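Local coordinates for probable benzoylformate decarboxylase (Rhodococcus jostii, PDB 7ORX), which belongs to the thiamine diphosphate-dependent enzymes, holding thiamine diphosphate and a sodium ion in a fold of three domains, each built on a parallel sheet, at residues P212-D217 against L274-P279; G404-G409 against D431-Y436. All coordinates share one frame; numbering follows the deposited sequence.

Interaction 1 of 2, residues P212-D217 against L274-P279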
loop_
_atom_site.group_PDB
_atom_site.type_symbol
_atom_site.label_atom_id
_atom_site.label_comp_id
_atom_site.label_asym_id
_atom_site.label_seq_id
_atom_site.Cartn_x
_atom_site.Cartn_y
_atom_site.Cartn_z
ATOM N N PRO C 212 -4.917 26.216 -14.072
ATOM C CA PRO C 212 -5.869 25.494 -14.899
ATOM C C PRO C 212 -7.247 25.599 -14.279
ATOM O O PRO C 212 -8.206 25.630 -15.042
ATOM C CB PRO C 212 -5.349 24.047 -15.013
ATOM C CG PRO C 212 -4.221 23.935 -14.052
ATOM C CD PRO C 212 -3.841 25.343 -13.606
ATOM N N ALA C 213 -7.332 25.616 -12.948
ATOM C CA ALA C 213 -8.654 25.545 -12.272
ATOM C C ALA C 213 -9.499 26.775 -12.617
ATOM O O ALA C 213 -10.670 26.680 -12.552
ATOM C CB ALA C 213 -8.481 25.392 -10.791
ATOM N N VAL C 214 -8.917 27.876 -13.066
ATOM C CA VAL C 214 -9.715 29.036 -13.549
ATOM C C VAL C 214 -10.447 28.596 -14.805
ATOM O O VAL C 214 -11.631 28.856 -14.878
ATOM C CB VAL C 214 -8.858 30.279 -13.825
ATOM C CG1 VAL C 214 -9.718 31.403 -14.382
ATOM C CG2 VAL C 214 -8.118 30.755 -12.578
ATOM N N ASP C 215 -9.766 27.936 -15.738
ATOM C CA ASP C 215 -10.386 27.451 -17.002
ATOM C C ASP C 215 -11.408 26.369 -16.655
ATOM O O ASP C 215 -12.560 26.514 -17.066
ATOM C CB ASP C 215 -9.360 26.950 -18.030
ATOM C CG ASP C 215 -9.887 26.808 -19.443
ATOM O OD1 ASP C 215 -10.495 27.807 -19.956
ATOM O OD2 ASP C 215 -9.671 25.705 -20.046
ATOM N N ALA C 216 -11.032 25.351 -15.889
ATOM C CA ALA C 216 -11.951 24.273 -15.407
ATOM C C ALA C 216 -13.256 24.853 -14.839
ATOM O O ALA C 216 -14.286 24.266 -15.133
ATOM C CB ALA C 216 -11.278 23.387 -14.400
ATOM N N ASP C 217 -13.220 25.953 -14.077
ATOM C CA ASP C 217 -14.400 26.501 -13.338
ATOM C C ASP C 217 -15.120 27.536 -14.207
ATOM O O ASP C 217 -16.022 28.236 -13.663
ATOM C CB ASP C 217 -14.015 27.082 -11.966
ATOM C CG ASP C 217 -14.143 26.054 -10.817
ATOM O OD1 ASP C 217 -13.896 24.807 -11.083
ATOM O OD2 ASP C 217 -14.525 26.485 -9.625
ATOM N N LEU C 274 -0.961 37.357 -6.433
ATOM C CA LEU C 274 -2.175 36.552 -6.180
ATOM C C LEU C 274 -2.192 35.394 -7.173
ATOM O O LEU C 274 -2.372 35.625 -8.375
ATOM C CB LEU C 274 -3.414 37.425 -6.328
ATOM C CG LEU C 274 -4.729 36.663 -6.289
ATOM C CD1 LEU C 274 -4.929 36.011 -4.916
ATOM C CD2 LEU C 274 -5.864 37.602 -6.644
ATOM N N VAL C 275 -1.984 34.177 -6.688
ATOM C CA VAL C 275 -2.021 32.924 -7.499
ATOM C C VAL C 275 -3.409 32.327 -7.320
ATOM O O VAL C 275 -3.689 31.961 -6.226
ATOM C CB VAL C 275 -0.940 31.915 -7.059
ATOM C CG1 VAL C 275 -1.036 30.605 -7.835
ATOM C CG2 VAL C 275 0.459 32.533 -7.155
ATOM N N VAL C 276 -4.166 32.145 -8.396
ATOM C CA VAL C 276 -5.527 31.544 -8.378
ATOM C C VAL C 276 -5.505 30.245 -9.207
ATOM O O VAL C 276 -5.094 30.257 -10.368
ATOM C CB VAL C 276 -6.567 32.556 -8.889
ATOM C CG1 VAL C 276 -7.959 31.991 -8.736
ATOM C CG2 VAL C 276 -6.435 33.895 -8.180
ATOM N N GLY C 277 -5.882 29.153 -8.594
ATOM C CA GLY C 277 -6.201 27.911 -9.286
ATOM C C GLY C 277 -4.972 27.217 -9.796
ATOM O O GLY C 277 -5.094 26.512 -10.864
ATOM N N ALA C 278 -3.856 27.323 -9.079
ATOM C CA ALA C 278 -2.613 26.604 -9.453
ATOM C C ALA C 278 -1.897 26.176 -8.198
ATOM O O ALA C 278 -2.039 26.815 -7.167
ATOM C CB ALA C 278 -1.676 27.462 -10.308
ATOM N N PRO C 279 -1.034 25.148 -8.283
ATOM C CA PRO C 279 -0.088 24.866 -7.211
ATOM C C PRO C 279 0.855 26.065 -7.155
ATOM O O PRO C 279 0.837 26.869 -8.080
ATOM C CB PRO C 279 0.660 23.594 -7.617
ATOM C CG PRO C 279 -0.168 23.043 -8.783
ATOM C CD PRO C 279 -0.870 24.230 -9.421
#
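Val-214 and Val-276 set their side chains across each other at about a right angle where the helix 212-216 meets the carboxyl end of the strand 272-276. The setting is the Rossmann-like parallel sheet of the central domain, at the point where strand order switches direction: the helix follows strand 206-210, and strand 272-276 is the next strand across. One methyl of each valine does the touching, CG2 of Val-214 lying 4.0 Å from CG1 of Val-276. Val-276 turns CG1 anti to its backbone N (chi1 -174°), whereas CG2 of Val-214 sits beside its own backbone N. Val-321 of helix 321-331 packs on both valines and on Ala-213. Beyond the strand, the chain turns at Gly-277 with positive phi. Ala-213 points its CB at this turn and brings it 3.7 Å from Gly-277 CA. Pro-212 sets its ring CD against Gly-277 O and, more loosely, against Ala-278 CB at 4.5 Å. On the far side of the helix, Asp-215 forms a salt bridge with Arg-242. Pro-212 N has no hydrogen to offer, and the polar link falls to the next residue: Ala-213 N donates to Gly-277 O at 3.2 Å, with an N-H...O angle of 157°, and the donor lies in the carbonyl plane and meets a lone pair of that oxygen.

Interaction 2 of 2, residues G404-G409 against D431-Y436. With NA (sodium ion), chain J; TPP (thiamine diphosphate), chain I.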
loop_
_atom_site.group_PDB
_atom_site.type_symbol
_atom_site.label_atom_id
_atom_site.label_comp_id
_atom_site.label_asym_id
_atom_site.label_seq_id
_atom_site.Cartn_x
_atom_site.Cartn_y
_atom_site.Cartn_z
ATOM N N GLY C 404 3.019 15.936 -17.738
ATOM C CA GLY C 404 3.935 15.687 -18.870
ATOM C C GLY C 404 4.077 14.208 -19.175
ATOM O O GLY C 404 5.069 13.830 -19.787
ATOM N N GLY C 405 3.113 13.396 -18.744
ATOM C CA GLY C 405 2.964 12.004 -19.197
ATOM C C GLY C 405 2.645 11.981 -20.674
ATOM O O GLY C 405 1.546 12.442 -21.039
ATOM N N LEU C 406 3.584 11.545 -21.509
ATOM C CA LEU C 406 3.343 11.586 -22.981
ATOM C C LEU C 406 2.391 10.450 -23.341
ATOM O O LEU C 406 2.310 9.477 -22.582
ATOM C CB LEU C 406 4.646 11.537 -23.777
ATOM C CG LEU C 406 5.557 12.752 -23.604
ATOM C CD1 LEU C 406 6.690 12.692 -24.618
ATOM C CD2 LEU C 406 4.778 14.066 -23.718
ATOM N N GLY C 407 1.652 10.633 -24.423
ATOM C CA GLY C 407 0.561 9.739 -24.849
ATOM C C GLY C 407 -0.786 10.263 -24.416
ATOM O O GLY C 407 -1.763 9.508 -24.518
ATOM N N PHE C 408 -0.821 11.507 -23.955
ATOM C CA PHE C 408 -2.062 12.254 -23.687
ATOM C C PHE C 408 -2.590 12.894 -24.967
ATOM O O PHE C 408 -3.759 12.763 -25.234
ATOM C CB PHE C 408 -1.810 13.290 -22.604
ATOM C CG PHE C 408 -2.892 14.318 -22.436
ATOM C CD1 PHE C 408 -3.943 14.083 -21.584
ATOM C CD2 PHE C 408 -2.832 15.541 -23.092
ATOM C CE1 PHE C 408 -4.925 15.038 -21.392
ATOM C CE2 PHE C 408 -3.811 16.498 -22.896
ATOM C CZ PHE C 408 -4.872 16.227 -22.065
ATOM N N GLY C 409 -1.753 13.576 -25.740
ATOM C CA GLY C 409 -2.203 14.504 -26.799
ATOM C C GLY C 409 -3.047 13.864 -27.886
ATOM O O GLY C 409 -4.222 14.259 -28.052
ATOM N N ASP C 431 6.660 14.404 -32.961
ATOM C CA ASP C 431 6.934 13.056 -33.526
ATOM C C ASP C 431 7.255 12.042 -32.419
ATOM O O ASP C 431 6.962 10.841 -32.589
ATOM C CB ASP C 431 8.025 13.125 -34.606
ATOM C CG ASP C 431 9.427 13.574 -34.185
ATOM O OD1 ASP C 431 9.553 14.479 -33.261
ATOM O OD2 ASP C 431 10.383 13.023 -34.801
ATOM N N GLY C 432 7.863 12.481 -31.330
ATOM C CA GLY C 432 8.092 11.613 -30.161
ATOM C C GLY C 432 6.781 11.246 -29.483
ATOM O O GLY C 432 6.506 10.058 -29.393
ATOM N N SER C 433 6.030 12.252 -29.030
ATOM C CA SER C 433 4.743 12.131 -28.288
ATOM C C SER C 433 3.731 11.279 -29.048
ATOM O O SER C 433 2.961 10.561 -28.396
ATOM C CB SER C 433 4.149 13.465 -28.053
ATOM O OG SER C 433 5.060 14.262 -27.314
ATOM N N ALA C 434 3.703 11.384 -30.377
ATOM C CA ALA C 434 2.621 10.765 -31.154
ATOM C C ALA C 434 2.674 9.251 -30.970
ATOM O O ALA C 434 1.633 8.650 -31.027
ATOM C CB ALA C 434 2.746 11.138 -32.590
ATOM N N ASN C 435 3.830 8.653 -30.751
ATOM C CA ASN C 435 3.971 7.173 -30.736
ATOM C C ASN C 435 3.339 6.582 -29.475
ATOM O O ASN C 435 2.970 5.390 -29.491
ATOM C CB ASN C 435 5.438 6.749 -30.820
ATOM C CG ASN C 435 6.048 7.189 -32.120
ATOM O OD1 ASN C 435 5.531 6.846 -33.168
ATOM N ND2 ASN C 435 7.073 8.021 -32.040
ATOM N N TYR C 436 3.242 7.358 -28.393
ATOM C CA TYR C 436 2.660 6.858 -27.110
ATOM C C TYR C 436 1.132 6.676 -27.256
ATOM O O TYR C 436 0.665 5.800 -26.524
ATOM C CB TYR C 436 3.033 7.739 -25.922
ATOM C CG TYR C 436 4.505 7.939 -25.663
ATOM C CD1 TYR C 436 5.185 8.955 -26.312
ATOM C CD2 TYR C 436 5.192 7.191 -24.724
ATOM C CE1 TYR C 436 6.526 9.194 -26.066
ATOM C CE2 TYR C 436 6.525 7.432 -24.442
ATOM C CZ TYR C 436 7.200 8.436 -25.119
ATOM O OH TYR C 436 8.535 8.713 -24.919
HETATM NA NA NA J . 10.515 15.874 -31.942
HETATM N "N1'" TPP I . 8.038 9.039 -21.436
HETATM C "C2'" TPP I . 6.846 9.544 -21.095
HETATM C CM2 TPP I . 5.687 8.607 -20.994
HETATM N "N3'" TPP I . 6.616 10.829 -20.826
HETATM C "C4'" TPP I . 7.657 11.673 -20.896
HETATM N "N4'" TPP I . 7.396 12.957 -20.613
HETATM C "C5'" TPP I . 8.954 11.240 -21.263
HETATM C "C6'" TPP I . 9.073 9.885 -21.508
HETATM C "C7'" TPP I . 10.145 12.178 -21.376
HETATM N N3 TPP I . 10.046 13.139 -22.502
HETATM C C2 TPP I . 9.837 14.444 -22.303
HETATM S S1 TPP I . 9.847 15.358 -23.754
HETATM C C5 TPP I . 10.154 13.897 -24.643
HETATM C C4 TPP I . 10.152 12.794 -23.851
HETATM C CM4 TPP I . 10.294 11.375 -24.320
HETATM C C6 TPP I . 10.439 13.945 -26.119
HETATM C C7 TPP I . 9.203 13.968 -26.970
HETATM O O7 TPP I . 9.311 15.127 -27.819
HETATM P PA TPP I . 8.430 15.271 -29.143
HETATM O O1A TPP I . 7.001 14.840 -29.087
HETATM O O2A TPP I . 9.264 14.616 -30.192
HETATM O O3A TPP I . 8.499 16.871 -29.216
HETATM P PB TPP I . 9.804 17.841 -29.313
HETATM O O1B TPP I . 9.310 19.276 -29.402
HETATM O O2B TPP I . 10.654 17.579 -28.088
HETATM O O3B TPP I . 10.490 17.392 -30.585
HETATM O O HOH W 1 8.779 17.275 -32.734
#
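Leu-406 reaches toward Ser-433 and Tyr-436 while its branched end fills the crook of the bent thiamine diphosphate, CG lying 3.5 Å from cofactor N3' and CD1 equally near thiazolium C4. Gly-404 O accepts from N4' at 2.6 Å and Leu-406 N donates to N3'. The segment 431-436 begins within the GDG signature of the cofactor-binding motif. Asp-431 OD1 binds sodium at 2.1 Å, alongside cofactor atoms O2A and O3B, a water, Asn-458 and Thr-460. Gly-432 N then donates to O2A of the cofactor, and Ser-433 N to its O1A, the latter at 2.8 Å and nearly straight (166°). Ser-433 OG has both O1A and the backbone O of Glu-378 as partners, and Leu-406 CD1 packs 3.5 Å from that hydroxyl oxygen. Tyr-436 turns its ring face to Leu-406 CB, a CH-pi contact 3.9 Å from the ring centroid, and its CB rests on Gly-407 CA. Its OH is hydrogen-bonded to Asn-26 of the second subunit. Apolar packing between the rings and polar grips at both ends are consistent with the V conformation known for this cofactor; sodium probably offsets part of the diphosphate charge, with the N-H dipoles of Gly-432 and Ser-433 stabilising its oxygens.

How the interactions relate
From the N terminus, the chain passes through the N-terminal domain before entering the central one. There interaction 1 closes a loop of 56 residues: after strand 206-210 the chain builds one half of the sheet, through 234-236 and 252-255, and returns along 272-276. Later, interaction 2 closes a shorter loop of 21 residues, containing helix 409-418 and strand 425-430, and joins two loops at the carboxyl end of the C-terminal domain's parallel sheet. The contacts stand in series, neither nested nor crossed, with centres 25 Å apart and nearest atoms about 11 Å apart. One ties helix 212-216 to the end of strand 272-276 and the turn after it; the other shapes the cofactor site.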